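Side-chain contacts in ferrichrome ABC transporter substrate-binding protein (Staphylococcus pseudintermedius, PDB 5FLY), which binds the iron-carrying siderophore ferrichrome and, as the substrate-binding component of an ABC transporter, probably delivers it for uptake into the cell: residues Pro33-Gly38 with Glu118-Ile123; Asp51-Asp54 with Val58-Lys61; Glu72-Val77 with Thr94-Lys99; Ile219-Ala224 with Glu231-Ala236; Ser255-Asn260 with Asp266-Asp271. One frame throughout, in Å; residues are numbered along the deposited sequence.

How the contacts relate
Contacts 1, 2 and 3 gather on the lobe built around the parallel sheet, contact 4 belongs to the lobe of the mixed sheet, and contact 5 lies near the middle of the chain beside the pocket. Contacts 2 and 3 are nested in the loop that contact 1 closes; contacts 4 and 5 follow in series. Contacts 1, 2 and 5 touch one another, with Y259 packed on P33 and L59, their centres about 13 to 16 Å apart. Contacts 3 and 4 stand farthest apart, about 39 Å between centres. The two-lobed plan is that of class III binding proteins, in which the long helix, here 127-152, joins the lobes around the ligand cleft.

Contact 1: residues Pro33-Gly38 with Glu118-Ile123; sequences PTYAGG and EAMGDI
M120 reaches across to Y35 in a Met-aromatic contact, with SD 5.1 Å from the centroid of the Y35 ring and well away from the ring normal, so the sulfur approaches obliquely. The apolar part of the contact involves the same two side chains, which cross at about a right angle: M120 CE lies 3.7 Å from Y35 CD1, while M120 SD is 3.8 Å from Y35 CB. M120 bends at chi2 (-58°) and again at chi3 (99°), and this double turn brings its methyl group up to CD1 of the ring, at an oblique approach. T34, the preceding residue, covers one face of the Y35 ring, its CG2 standing 3.9 Å above the centre; F106, from strand 103-106, stacks with Y35.

These residues join helix 113-124 to the start of helix 36-41 in the lobe of the parallel sheet, where Y35 also packs on I86 of strand 84-88 and M120 on F106. Backbone proximity is the third element: G38 carries no side chain, and its C atom comes within 4.5 Å of M120 CB. Polar partners come from outside the two segments: Q117 NE2 bonds to G38 O, and Y88 OH is hydrogen-bonded with T34 OG1, while T34 also touches the bound polyether.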
# COMPACT_ATOMS: atom_id res chain seq x y z
N PRO A 33 -3.40 -8.33 -4.39
CA PRO A 33 -2.35 -8.43 -3.38
C PRO A 33 -2.42 -7.36 -2.29
O PRO A 33 -1.88 -7.58 -1.21
CB PRO A 33 -1.06 -8.30 -4.19
CG PRO A 33 -1.46 -7.67 -5.49
CD PRO A 33 -2.85 -8.16 -5.75
N THR A 34 -3.05 -6.23 -2.57
CA THR A 34 -3.27 -5.21 -1.56
C THR A 34 -3.86 -5.76 -0.27
O THR A 34 -3.48 -5.31 0.81
CB THR A 34 -4.19 -4.11 -2.13
OG1 THR A 34 -3.51 -3.48 -3.23
CG2 THR A 34 -4.55 -3.08 -1.07
N TYR A 35 -4.75 -6.75 -0.38
CA TYR A 35 -5.50 -7.26 0.77
C TYR A 35 -4.88 -8.53 1.37
O TYR A 35 -5.34 -9.01 2.41
CB TYR A 35 -6.97 -7.50 0.37
CG TYR A 35 -7.52 -6.24 -0.25
CD1 TYR A 35 -7.89 -5.15 0.55
CD2 TYR A 35 -7.61 -6.10 -1.62
CE1 TYR A 35 -8.33 -3.98 -0.00
CE2 TYR A 35 -8.05 -4.95 -2.19
CZ TYR A 35 -8.41 -3.87 -1.37
OH TYR A 35 -8.84 -2.69 -1.92
N ALA A 36 -3.84 -9.05 0.74
CA ALA A 36 -3.26 -10.32 1.17
C ALA A 36 -2.59 -10.23 2.53
O ALA A 36 -2.84 -11.08 3.39
CB ALA A 36 -2.28 -10.83 0.12
N GLY A 37 -1.73 -9.23 2.74
CA GLY A 37 -1.01 -9.11 3.99
C GLY A 37 -1.95 -8.94 5.17
O GLY A 37 -1.74 -9.51 6.24
N GLY A 38 -2.99 -8.14 4.97
CA GLY A 38 -3.92 -7.85 6.06
C GLY A 38 -4.73 -9.05 6.51
O GLY A 38 -4.99 -9.25 7.71
N GLU A 118 -9.64 -2.57 8.81
CA GLU A 118 -10.91 -2.78 9.49
C GLU A 118 -11.88 -3.60 8.64
O GLU A 118 -12.60 -4.45 9.17
CB GLU A 118 -11.53 -1.44 9.87
CG GLU A 118 -10.71 -0.74 10.94
CD GLU A 118 -11.17 0.67 11.26
OE1 GLU A 118 -11.77 1.34 10.39
OE2 GLU A 118 -10.92 1.11 12.41
N ALA A 119 -11.88 -3.38 7.34
CA ALA A 119 -12.67 -4.21 6.43
C ALA A 119 -12.21 -5.67 6.45
O ALA A 119 -13.02 -6.58 6.42
CB ALA A 119 -12.61 -3.67 5.02
N MET A 120 -10.89 -5.90 6.51
CA MET A 120 -10.38 -7.26 6.59
C MET A 120 -10.85 -7.91 7.87
O MET A 120 -11.26 -9.07 7.85
CB MET A 120 -8.85 -7.29 6.50
CG MET A 120 -8.29 -6.63 5.22
SD MET A 120 -8.85 -7.32 3.67
CE MET A 120 -10.16 -6.15 3.24
N GLY A 121 -10.82 -7.17 8.97
CA GLY A 121 -11.38 -7.65 10.22
C GLY A 121 -12.86 -8.03 10.12
O GLY A 121 -13.31 -9.03 10.69
N ASP A 122 -13.62 -7.22 9.40
CA ASP A 122 -15.04 -7.48 9.23
C ASP A 122 -15.28 -8.78 8.44
O ASP A 122 -16.15 -9.57 8.79
CB ASP A 122 -15.73 -6.31 8.53
CG ASP A 122 -15.78 -5.05 9.39
OD1 ASP A 122 -15.70 -5.17 10.64
OD2 ASP A 122 -15.93 -3.93 8.82
N ILE A 123 -14.48 -9.00 7.40
CA ILE A 123 -14.61 -10.19 6.58
C ILE A 123 -14.43 -11.46 7.40
O ILE A 123 -15.23 -12.39 7.27
CB ILE A 123 -13.59 -10.17 5.42
CG1 ILE A 123 -14.04 -9.14 4.38
CG2 ILE A 123 -13.47 -11.54 4.75
CD1 ILE A 123 -13.01 -8.79 3.33

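Contact 2: residues Asp51-Asp54 with Val58-Lys61; sequences DQVD and VLAK
V53 and L59 face each other through their CB atoms, 3.9 Å apart, where a short 3-10 segment after strand 46-50 turns into helix 57-62. The two belong to the beta-alpha-beta crossover that links strand 46-50 to its parallel neighbour, strand 68-69. The packing is close to the backbone, since L59 CB also lies 3.7 Å from V53 O. With CG swung to the side of its own backbone N (chi1 -57°) and the rest of the chain extended, L59 carries its two methyl groups past V53 and on toward Y259 and G37. One branch of V53, CG1, leans on A36 and P33, which ties this turn to the helix start of contact 1.

D54 behaves differently. Its CB begins by pointing away from the helix, but a chi1 of -83° brings the carboxylate back, so that OD1 settles 3.9 Å from A60 CB. The methyl group of A60 is met from the backbone as well, with D54 O 3.8 Å from A60 CB. K61 folds back on its own helix: its chain is extended at chi2 and chi3 and curls at the last torsion, so that NZ bonds V58 O at 2.9 Å, tilted slightly out of the carbonyl plane. On the polar side a water bridges the two segments, donating to D54 OD1 at 2.6 Å and to A60 O at 2.7 Å.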
# COMPACT_ATOMS: atom_id res chain seq x y z
N ASP A 51 0.13 -14.37 -7.35
CA ASP A 51 1.56 -14.63 -7.38
C ASP A 51 2.35 -13.33 -7.26
O ASP A 51 3.58 -13.36 -7.12
CB ASP A 51 1.96 -15.43 -8.63
CG ASP A 51 1.68 -14.70 -9.93
OD1 ASP A 51 1.46 -13.48 -9.94
OD2 ASP A 51 1.70 -15.39 -10.97
N GLN A 52 1.67 -12.18 -7.28
CA GLN A 52 2.36 -10.91 -7.11
C GLN A 52 2.96 -10.77 -5.71
O GLN A 52 3.87 -9.98 -5.52
CB GLN A 52 1.42 -9.73 -7.39
CG GLN A 52 1.11 -9.54 -8.85
CD GLN A 52 0.32 -8.27 -9.10
OE1 GLN A 52 0.87 -7.16 -9.14
NE2 GLN A 52 -0.98 -8.42 -9.26
N VAL A 53 2.45 -11.51 -4.73
CA VAL A 53 2.98 -11.36 -3.38
C VAL A 53 4.43 -11.82 -3.31
O VAL A 53 5.19 -11.37 -2.46
CB VAL A 53 2.15 -12.12 -2.30
CG1 VAL A 53 0.70 -11.61 -2.28
CG2 VAL A 53 2.18 -13.62 -2.50
N ASP A 54 4.83 -12.70 -4.22
CA ASP A 54 6.19 -13.21 -4.19
C ASP A 54 7.22 -12.17 -4.63
O ASP A 54 8.42 -12.36 -4.38
CB ASP A 54 6.30 -14.46 -5.06
CG ASP A 54 5.84 -15.71 -4.31
OD1 ASP A 54 5.67 -15.63 -3.07
OD2 ASP A 54 5.66 -16.76 -4.97
N VAL A 58 8.64 -8.88 1.81
CA VAL A 58 7.85 -8.91 3.03
C VAL A 58 6.75 -9.95 2.93
O VAL A 58 6.63 -10.82 3.79
CB VAL A 58 7.22 -7.53 3.32
CG1 VAL A 58 6.34 -7.59 4.58
CG2 VAL A 58 8.31 -6.46 3.45
N LEU A 59 5.93 -9.85 1.89
CA LEU A 59 4.81 -10.77 1.75
C LEU A 59 5.25 -12.18 1.34
O LEU A 59 4.61 -13.14 1.73
CB LEU A 59 3.80 -10.22 0.74
CG LEU A 59 3.24 -8.84 1.05
CD1 LEU A 59 2.30 -8.39 -0.06
CD2 LEU A 59 2.53 -8.81 2.40
N ALA A 60 6.33 -12.31 0.58
CA ALA A 60 6.74 -13.63 0.09
C ALA A 60 6.98 -14.59 1.25
O ALA A 60 6.58 -15.75 1.18
CB ALA A 60 8.01 -13.52 -0.78
N LYS A 61 7.60 -14.12 2.32
CA LYS A 61 7.91 -15.01 3.43
C LYS A 61 6.64 -15.40 4.21
O LYS A 61 6.64 -16.40 4.90
CB LYS A 61 8.93 -14.37 4.38
CG LYS A 61 8.53 -13.04 4.90
CD LYS A 61 9.48 -12.53 5.97
CE LYS A 61 9.10 -11.10 6.38
NZ LYS A 61 7.61 -10.91 6.53
O HOH W 1 5.69 -17.11 -0.97

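Contact 3: residues Glu72-Val77 with Thr94-Lys99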
# COMPACT_ATOMS: atom_id res chain seq x y z
N GLU A 72 -4.82 -13.78 -14.22
CA GLU A 72 -5.99 -14.08 -15.04
C GLU A 72 -6.37 -15.56 -15.01
O GLU A 72 -7.22 -15.98 -15.80
CB GLU A 72 -5.73 -13.67 -16.49
CG GLU A 72 -5.38 -12.20 -16.67
CD GLU A 72 -5.27 -11.80 -18.13
OE1 GLU A 72 -5.30 -12.69 -19.02
OE2 GLU A 72 -5.16 -10.58 -18.40
N ASP A 73 -5.76 -16.33 -14.12
CA ASP A 73 -5.99 -17.78 -14.08
C ASP A 73 -7.27 -18.15 -13.31
O ASP A 73 -7.23 -18.68 -12.20
CB ASP A 73 -4.78 -18.49 -13.48
CG ASP A 73 -4.73 -19.97 -13.85
OD1 ASP A 73 -5.77 -20.51 -14.25
OD2 ASP A 73 -3.64 -20.59 -13.75
N VAL A 74 -8.41 -17.89 -13.94
CA VAL A 74 -9.71 -18.20 -13.33
C VAL A 74 -9.86 -19.71 -13.08
O VAL A 74 -10.46 -20.13 -12.09
CB VAL A 74 -10.87 -17.70 -14.24
CG1 VAL A 74 -12.22 -18.12 -13.69
CG2 VAL A 74 -10.81 -16.18 -14.39
N GLU A 75 -9.31 -20.53 -13.95
CA GLU A 75 -9.44 -21.96 -13.75
C GLU A 75 -8.66 -22.41 -12.51
O GLU A 75 -9.11 -23.33 -11.81
CB GLU A 75 -9.02 -22.73 -15.01
CG GLU A 75 -10.02 -22.51 -16.12
CD GLU A 75 -9.87 -23.47 -17.27
OE1 GLU A 75 -9.75 -24.68 -17.03
OE2 GLU A 75 -9.88 -23.01 -18.43
N LYS A 76 -7.54 -21.75 -12.21
CA LYS A 76 -6.84 -22.02 -10.96
C LYS A 76 -7.71 -21.64 -9.77
O LYS A 76 -7.83 -22.42 -8.82
CB LYS A 76 -5.49 -21.30 -10.88
CG LYS A 76 -4.71 -21.54 -9.57
CD LYS A 76 -4.34 -22.99 -9.32
CE LYS A 76 -3.60 -23.12 -7.97
NZ LYS A 76 -3.11 -24.51 -7.72
N VAL A 77 -8.34 -20.47 -9.83
CA VAL A 77 -9.21 -20.04 -8.73
C VAL A 77 -10.29 -21.10 -8.52
O VAL A 77 -10.50 -21.59 -7.40
CB VAL A 77 -9.84 -18.63 -9.00
CG1 VAL A 77 -10.80 -18.25 -7.88
CG2 VAL A 77 -8.76 -17.58 -9.13
N THR A 94 -14.22 -10.28 -13.18
CA THR A 94 -15.12 -10.26 -12.03
C THR A 94 -16.41 -11.06 -12.25
O THR A 94 -16.88 -11.72 -11.34
CB THR A 94 -15.50 -8.82 -11.63
OG1 THR A 94 -15.88 -8.06 -12.78
CG2 THR A 94 -14.34 -8.15 -10.97
N ASP A 95 -16.98 -11.02 -13.46
CA ASP A 95 -18.23 -11.72 -13.68
C ASP A 95 -18.00 -13.24 -13.63
O ASP A 95 -18.84 -13.97 -13.13
CB ASP A 95 -18.89 -11.32 -15.02
CG ASP A 95 -20.40 -11.67 -15.08
OD1 ASP A 95 -21.21 -10.97 -14.46
OD2 ASP A 95 -20.79 -12.64 -15.76
N LYS A 96 -16.85 -13.69 -14.13
CA LYS A 96 -16.50 -15.12 -14.11
C LYS A 96 -16.28 -15.58 -12.66
O LYS A 96 -16.76 -16.64 -12.25
CB LYS A 96 -15.25 -15.40 -14.95
CG LYS A 96 -15.46 -15.31 -16.48
CD LYS A 96 -14.14 -15.44 -17.25
CE LYS A 96 -13.53 -16.85 -17.12
NZ LYS A 96 -12.15 -16.95 -17.72
N LEU A 97 -15.58 -14.76 -11.89
CA LEU A 97 -15.29 -15.09 -10.49
C LEU A 97 -16.56 -15.23 -9.65
O LEU A 97 -16.69 -16.16 -8.84
CB LEU A 97 -14.36 -14.03 -9.89
CG LEU A 97 -12.97 -13.92 -10.52
CD1 LEU A 97 -12.25 -12.69 -10.04
CD2 LEU A 97 -12.14 -15.14 -10.18
N LYS A 98 -17.52 -14.33 -9.86
CA LYS A 98 -18.80 -14.39 -9.15
C LYS A 98 -19.52 -15.72 -9.37
O LYS A 98 -20.29 -16.15 -8.51
CB LYS A 98 -19.69 -13.22 -9.59
CG LYS A 98 -19.29 -11.89 -8.99
CD LYS A 98 -19.83 -10.72 -9.81
CE LYS A 98 -21.24 -10.37 -9.41
NZ LYS A 98 -21.81 -9.38 -10.38
N LYS A 99 -19.27 -16.39 -10.49
CA LYS A 99 -19.88 -17.69 -10.75
C LYS A 99 -19.24 -18.78 -9.89
O LYS A 99 -19.86 -19.81 -9.62
CB LYS A 99 -19.78 -18.07 -12.23
CG LYS A 99 -20.49 -17.13 -13.20
CD LYS A 99 -20.27 -17.59 -14.65
CE LYS A 99 -20.82 -16.60 -15.67
NZ LYS A 99 -22.29 -16.45 -15.60
O HOH W 2 -9.39 -15.08 -17.67
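V74 and K96 meet without a ring or other flat group between them, and no flat group takes part in the contact itself; the carboxylate of D73, which points away from 94-99, serves the helix start instead. D73 holds the N-cap position of helix 74-79, and its OD1 accepts the capping bond from K76 N at 3.0 Å, approached from above the carboxylate plane, 63° out of it.

The next residue, V74, directs both methyl groups at the end of K96. CG2 lies 3.7 Å from K96 NZ, and CG1 lies 3.9 Å from K96 CE, the lysine chain having bent at chi3 (68°) to run over the valine. Deeper in, V77 CG1 and L97 CD2 touch at 4.1 Å, their side chains crossing at about a right angle. V77 also rests on I85 and V69, and L97 on T87 and T103, so the pair packs against the parallel sheet, between the two helices that follow strands 68-69 and 84-88.

At the surface a water donates to E72 O at 3.0 Å. The chemistry implies an inner contact that is wholly apolar and an outer one in which a lysine lends its carbon chain to the valine while its ammonium group keeps a weak bond to that water and probably remains solvated.

Contact 4: residues Ile219-Ala224 with Glu231-Ala236; sequences IITAKA and EFQKTA
A chi1 of 72° sets F232 CG between its own backbone N and carbonyl carbon, and the ring reaches T221 from there; T221 in turn holds OG1 beside the backbone N (chi1 -62°) and CG2 anti to it. Both branches meet the end of the ring: F232 CZ is 3.7 Å from T221 OG1 and equally 3.7 Å from T221 CG2, with the hydroxyl at the ring edge and near its plane.

The contact thus seats a 3-10 turn on strand 218-223, an inner strand of the mixed sheet in the second lobe, flanked by the parallel strands 158-164 and 249-253. W238, at the following helix, meets the F232 ring edge-to-face. That helix is entered at T235, the N-cap, whose OG1 accepts from W238 N.

Q233, extended beyond CG, arrives beside the phenylalanine. The stronger polar partner of its amide is N251 OD1 on the adjacent strand, to which NE2 donates. Held there, the same nitrogen also lies against the threonine, with Q233 NE2 3.4 Å from T221 CB and 3.6 Å from T221 CG2.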
# COMPACT_ATOMS: atom_id res chain seq x y z
N ILE A 219 13.08 14.23 -0.12
CA ILE A 219 12.70 13.48 -1.32
C ILE A 219 13.12 12.03 -1.22
O ILE A 219 14.29 11.71 -1.08
CB ILE A 219 13.30 14.08 -2.59
CG1 ILE A 219 12.96 15.56 -2.72
CG2 ILE A 219 12.82 13.27 -3.83
CD1 ILE A 219 13.70 16.25 -3.84
N ILE A 220 12.13 11.16 -1.32
CA ILE A 220 12.34 9.74 -1.21
C ILE A 220 12.05 9.13 -2.56
O ILE A 220 11.00 9.37 -3.14
CB ILE A 220 11.45 9.12 -0.14
CG1 ILE A 220 11.79 9.74 1.23
CG2 ILE A 220 11.61 7.60 -0.14
CD1 ILE A 220 10.78 9.41 2.31
N THR A 221 13.02 8.35 -3.06
CA THR A 221 12.89 7.64 -4.33
C THR A 221 12.77 6.13 -4.10
O THR A 221 13.69 5.49 -3.58
CB THR A 221 14.07 7.93 -5.26
OG1 THR A 221 14.08 9.32 -5.56
CG2 THR A 221 13.96 7.12 -6.57
N ALA A 222 11.63 5.59 -4.48
CA ALA A 222 11.40 4.15 -4.44
C ALA A 222 11.88 3.55 -5.75
O ALA A 222 11.45 3.98 -6.82
CB ALA A 222 9.94 3.85 -4.23
N LYS A 223 12.80 2.60 -5.66
CA LYS A 223 13.35 1.96 -6.84
C LYS A 223 13.75 0.53 -6.55
O LYS A 223 13.90 0.12 -5.39
CB LYS A 223 14.56 2.73 -7.37
CG LYS A 223 15.73 2.80 -6.39
CD LYS A 223 16.93 3.54 -6.99
CE LYS A 223 17.62 2.70 -8.06
NZ LYS A 223 18.36 1.54 -7.50
N ALA A 224 13.92 -0.25 -7.61
CA ALA A 224 14.40 -1.61 -7.45
C ALA A 224 15.85 -1.61 -7.00
O ALA A 224 16.66 -0.81 -7.43
CB ALA A 224 14.27 -2.38 -8.75
N GLU A 231 17.67 8.09 -13.92
CA GLU A 231 18.18 9.17 -14.75
C GLU A 231 17.85 10.54 -14.14
O GLU A 231 18.65 11.47 -14.25
CB GLU A 231 17.62 9.05 -16.16
CG GLU A 231 17.88 7.71 -16.83
CD GLU A 231 19.37 7.35 -16.93
OE1 GLU A 231 20.21 8.29 -16.96
OE2 GLU A 231 19.70 6.14 -16.97
N PHE A 232 16.70 10.66 -13.48
CA PHE A 232 16.24 11.96 -12.99
C PHE A 232 17.05 12.45 -11.79
O PHE A 232 16.93 13.61 -11.41
CB PHE A 232 14.74 11.95 -12.68
CG PHE A 232 14.34 11.18 -11.43
CD1 PHE A 232 14.44 11.77 -10.18
CD2 PHE A 232 13.77 9.92 -11.53
CE1 PHE A 232 14.06 11.08 -9.03
CE2 PHE A 232 13.36 9.23 -10.38
CZ PHE A 232 13.51 9.81 -9.14
N GLN A 233 17.89 11.59 -11.21
CA GLN A 233 18.74 12.02 -10.11
C GLN A 233 20.11 12.55 -10.58
O GLN A 233 20.95 12.95 -9.77
CB GLN A 233 18.96 10.87 -9.13
CG GLN A 233 17.69 10.42 -8.41
CD GLN A 233 17.99 9.38 -7.36
OE1 GLN A 233 19.12 8.88 -7.28
NE2 GLN A 233 17.00 9.03 -6.55
N LYS A 234 20.33 12.58 -11.89
CA LYS A 234 21.63 12.98 -12.43
C LYS A 234 21.68 14.43 -12.91
O LYS A 234 22.77 14.98 -13.10
CB LYS A 234 22.01 12.05 -13.58
CG LYS A 234 22.02 10.58 -13.17
CD LYS A 234 22.34 9.68 -14.35
CE LYS A 234 22.22 8.22 -13.98
NZ LYS A 234 22.44 7.35 -15.18
N THR A 235 20.52 15.04 -13.09
CA THR A 235 20.42 16.36 -13.72
C THR A 235 20.89 17.52 -12.86
O THR A 235 20.93 17.43 -11.64
CB THR A 235 18.96 16.69 -14.11
OG1 THR A 235 18.17 16.80 -12.93
CG2 THR A 235 18.37 15.61 -15.01
N ALA A 236 21.19 18.64 -13.52
CA ALA A 236 21.43 19.89 -12.80
C ALA A 236 20.20 20.29 -11.99
O ALA A 236 20.34 20.75 -10.85
CB ALA A 236 21.82 20.98 -13.78

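Contact 5: residues Ser255-Asn260 with Asp266-Asp271; sequences SVYWYN and DVIRKD. With 7PG (2,5,8,11,14,17,20,23-octaoxapentacosan-25-ol), chain P.
Y257 and I268 make the tightly packed half of this contact. I268 CG2 stands over the centre of the Y257 ring, 3.5 Å from its centroid and only 5° off the normal, a CH-pi contact of nearly ideal placement. The tyrosine chi1 of -88° carries the ring under the isoleucine and its hydroxyl on to D271, one helical turn along. There Y257 OH donates a short hydrogen bond to the anti lone pair of D271 OD2, at 2.5 Å, with ring and carboxylate planes 71° apart. Q275 NE2 donates to the same oxygen, so two donors hold D271 OD2 and the buried phenol has a fixed acceptor.

The other half is looser. V256 CG1 touches V267 CG1 at 3.8 Å, the side chains crossing at about a right angle, and both residues are partly exposed; V256 CG1 stays 4.4 Å from I268 CG2. Just past Y257 the chain turns to the cleft, and W258 and Y259 line the ligand pocket. The polyether lies over one face of the W258 indole, with its C3 3.5 Å from W258 NE1, while S255 CA backs the opposite face. W258 NE1 bonds to E162 OE2 of strand 158-164, in the mixed sheet that also holds strand 249-253, and this helps to fix the indole.

In the fold, the short helix 254-257, which follows strand 249-253, leans on the long helix 262-278; helix 57-62 flanks it through V58 and P57, and helix 127-152 borders the far side of helix 262-278 at W137, with R269 pairing to D144.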
# COMPACT_ATOMS: atom_id res chain seq x y z
N SER A 255 10.14 -2.81 -3.96
CA SER A 255 9.45 -4.10 -3.83
C SER A 255 9.00 -4.31 -2.39
O SER A 255 8.02 -5.02 -2.15
CB SER A 255 10.33 -5.25 -4.29
OG SER A 255 11.39 -5.52 -3.40
N VAL A 256 9.71 -3.71 -1.44
CA VAL A 256 9.32 -3.76 -0.04
C VAL A 256 8.20 -2.76 0.23
O VAL A 256 7.28 -3.03 1.00
CB VAL A 256 10.52 -3.45 0.88
CG1 VAL A 256 10.07 -3.18 2.32
CG2 VAL A 256 11.50 -4.60 0.85
N TYR A 257 8.28 -1.60 -0.42
CA TYR A 257 7.43 -0.45 -0.08
C TYR A 257 6.09 -0.35 -0.83
O TYR A 257 5.28 0.52 -0.51
CB TYR A 257 8.22 0.84 -0.34
CG TYR A 257 9.05 1.30 0.84
CD1 TYR A 257 10.18 0.60 1.24
CD2 TYR A 257 8.69 2.43 1.55
CE1 TYR A 257 10.93 1.03 2.32
CE2 TYR A 257 9.43 2.86 2.63
CZ TYR A 257 10.55 2.15 3.01
OH TYR A 257 11.30 2.57 4.07
N TRP A 258 5.84 -1.21 -1.81
CA TRP A 258 4.62 -1.06 -2.61
C TRP A 258 3.34 -1.14 -1.79
O TRP A 258 2.38 -0.43 -2.09
CB TRP A 258 4.53 -2.12 -3.70
CG TRP A 258 5.41 -1.89 -4.87
CD1 TRP A 258 5.73 -0.69 -5.44
CD2 TRP A 258 6.12 -2.89 -5.61
NE1 TRP A 258 6.59 -0.88 -6.50
CE2 TRP A 258 6.84 -2.23 -6.62
CE3 TRP A 258 6.20 -4.29 -5.52
CZ2 TRP A 258 7.64 -2.91 -7.53
CZ3 TRP A 258 7.00 -4.97 -6.44
CH2 TRP A 258 7.71 -4.28 -7.42
N TYR A 259 3.30 -2.02 -0.80
CA TYR A 259 2.04 -2.36 -0.13
C TYR A 259 1.78 -1.53 1.15
O TYR A 259 2.64 -0.78 1.60
CB TYR A 259 2.02 -3.88 0.14
CG TYR A 259 2.00 -4.63 -1.17
CD1 TYR A 259 0.85 -4.67 -1.93
CD2 TYR A 259 3.15 -5.22 -1.69
CE1 TYR A 259 0.80 -5.31 -3.15
CE2 TYR A 259 3.12 -5.86 -2.93
CZ TYR A 259 1.94 -5.89 -3.65
OH TYR A 259 1.89 -6.52 -4.87
N ASN A 260 0.57 -1.65 1.71
CA ASN A 260 0.21 -0.91 2.91
C ASN A 260 -0.52 -1.79 3.93
O ASN A 260 -1.28 -1.29 4.75
CB ASN A 260 -0.62 0.35 2.57
CG ASN A 260 -1.94 0.04 1.84
OD1 ASN A 260 -2.38 -1.10 1.74
ND2 ASN A 260 -2.57 1.10 1.34
N ASP A 266 4.77 -2.29 9.26
CA ASP A 266 5.78 -2.41 10.33
C ASP A 266 7.19 -2.21 9.78
O ASP A 266 7.99 -1.47 10.35
CB ASP A 266 5.68 -3.77 11.03
CG ASP A 266 4.49 -3.87 11.99
OD1 ASP A 266 3.96 -2.81 12.41
OD2 ASP A 266 4.10 -5.02 12.33
N VAL A 267 7.49 -2.84 8.66
CA VAL A 267 8.81 -2.76 8.06
C VAL A 267 9.13 -1.34 7.58
O VAL A 267 10.22 -0.81 7.85
CB VAL A 267 8.92 -3.75 6.88
CG1 VAL A 267 10.24 -3.58 6.13
CG2 VAL A 267 8.81 -5.17 7.41
N ILE A 268 8.19 -0.72 6.88
CA ILE A 268 8.47 0.59 6.30
C ILE A 268 8.47 1.68 7.38
O ILE A 268 9.18 2.67 7.25
CB ILE A 268 7.47 0.97 5.17
CG1 ILE A 268 6.03 1.02 5.67
CG2 ILE A 268 7.60 -0.00 4.01
CD1 ILE A 268 5.08 1.71 4.69
N ARG A 269 7.69 1.49 8.44
CA ARG A 269 7.69 2.44 9.55
C ARG A 269 9.09 2.48 10.12
O ARG A 269 9.67 3.54 10.32
CB ARG A 269 6.70 2.04 10.64
CG ARG A 269 6.64 3.01 11.81
CD ARG A 269 6.02 2.38 13.07
NE ARG A 269 6.77 1.21 13.52
CZ ARG A 269 7.90 1.25 14.21
NH1 ARG A 269 8.44 2.41 14.56
NH2 ARG A 269 8.51 0.12 14.55
N LYS A 270 9.64 1.29 10.35
CA LYS A 270 10.95 1.18 10.98
C LYS A 270 12.03 1.77 10.09
O LYS A 270 12.90 2.53 10.56
CB LYS A 270 11.25 -0.29 11.28
CG LYS A 270 12.38 -0.52 12.27
CD LYS A 270 12.61 -2.00 12.51
CE LYS A 270 11.44 -2.68 13.21
NZ LYS A 270 11.71 -4.13 13.44
N ASP A 271 11.98 1.42 8.81
CA ASP A 271 13.02 1.84 7.87
C ASP A 271 12.96 3.35 7.66
O ASP A 271 13.98 4.01 7.65
CB ASP A 271 12.86 1.11 6.54
CG ASP A 271 13.99 1.43 5.56
OD1 ASP A 271 15.16 1.23 5.94
OD2 ASP A 271 13.71 1.89 4.44
C2 7PG P . 2.51 -3.15 -7.70
O1 7PG P . 3.75 -3.01 -8.34
C3 7PG P . 4.04 -1.70 -8.72
C4 7PG P . 3.76 -1.51 -10.21
O2 7PG P . 4.37 -0.34 -10.70
C5 7PG P . 4.05 0.82 -9.98
C6 7PG P . 3.94 2.03 -10.90
O3 7PG P . 2.94 2.89 -10.41
C7 7PG P . 1.63 2.61 -10.81
C8 7PG P . 0.66 3.42 -9.94
O4 7PG P . -0.69 3.10 -10.18
C9 7PG P . -1.01 1.76 -9.96
C10 7PG P . -2.47 1.55 -9.56
O5 7PG P . -2.49 0.42 -8.71
C11 7PG P . -3.65 0.19 -7.96
C12 7PG P . -3.29 -0.68 -6.75
O6 7PG P . -3.57 0.00 -5.55
C13 7PG P . -2.50 0.63 -4.90
C14 7PG P . -1.56 -0.41 -4.32
O7 7PG P . -1.18 0.00 -3.03
C15 7PG P . -0.87 -1.04 -2.14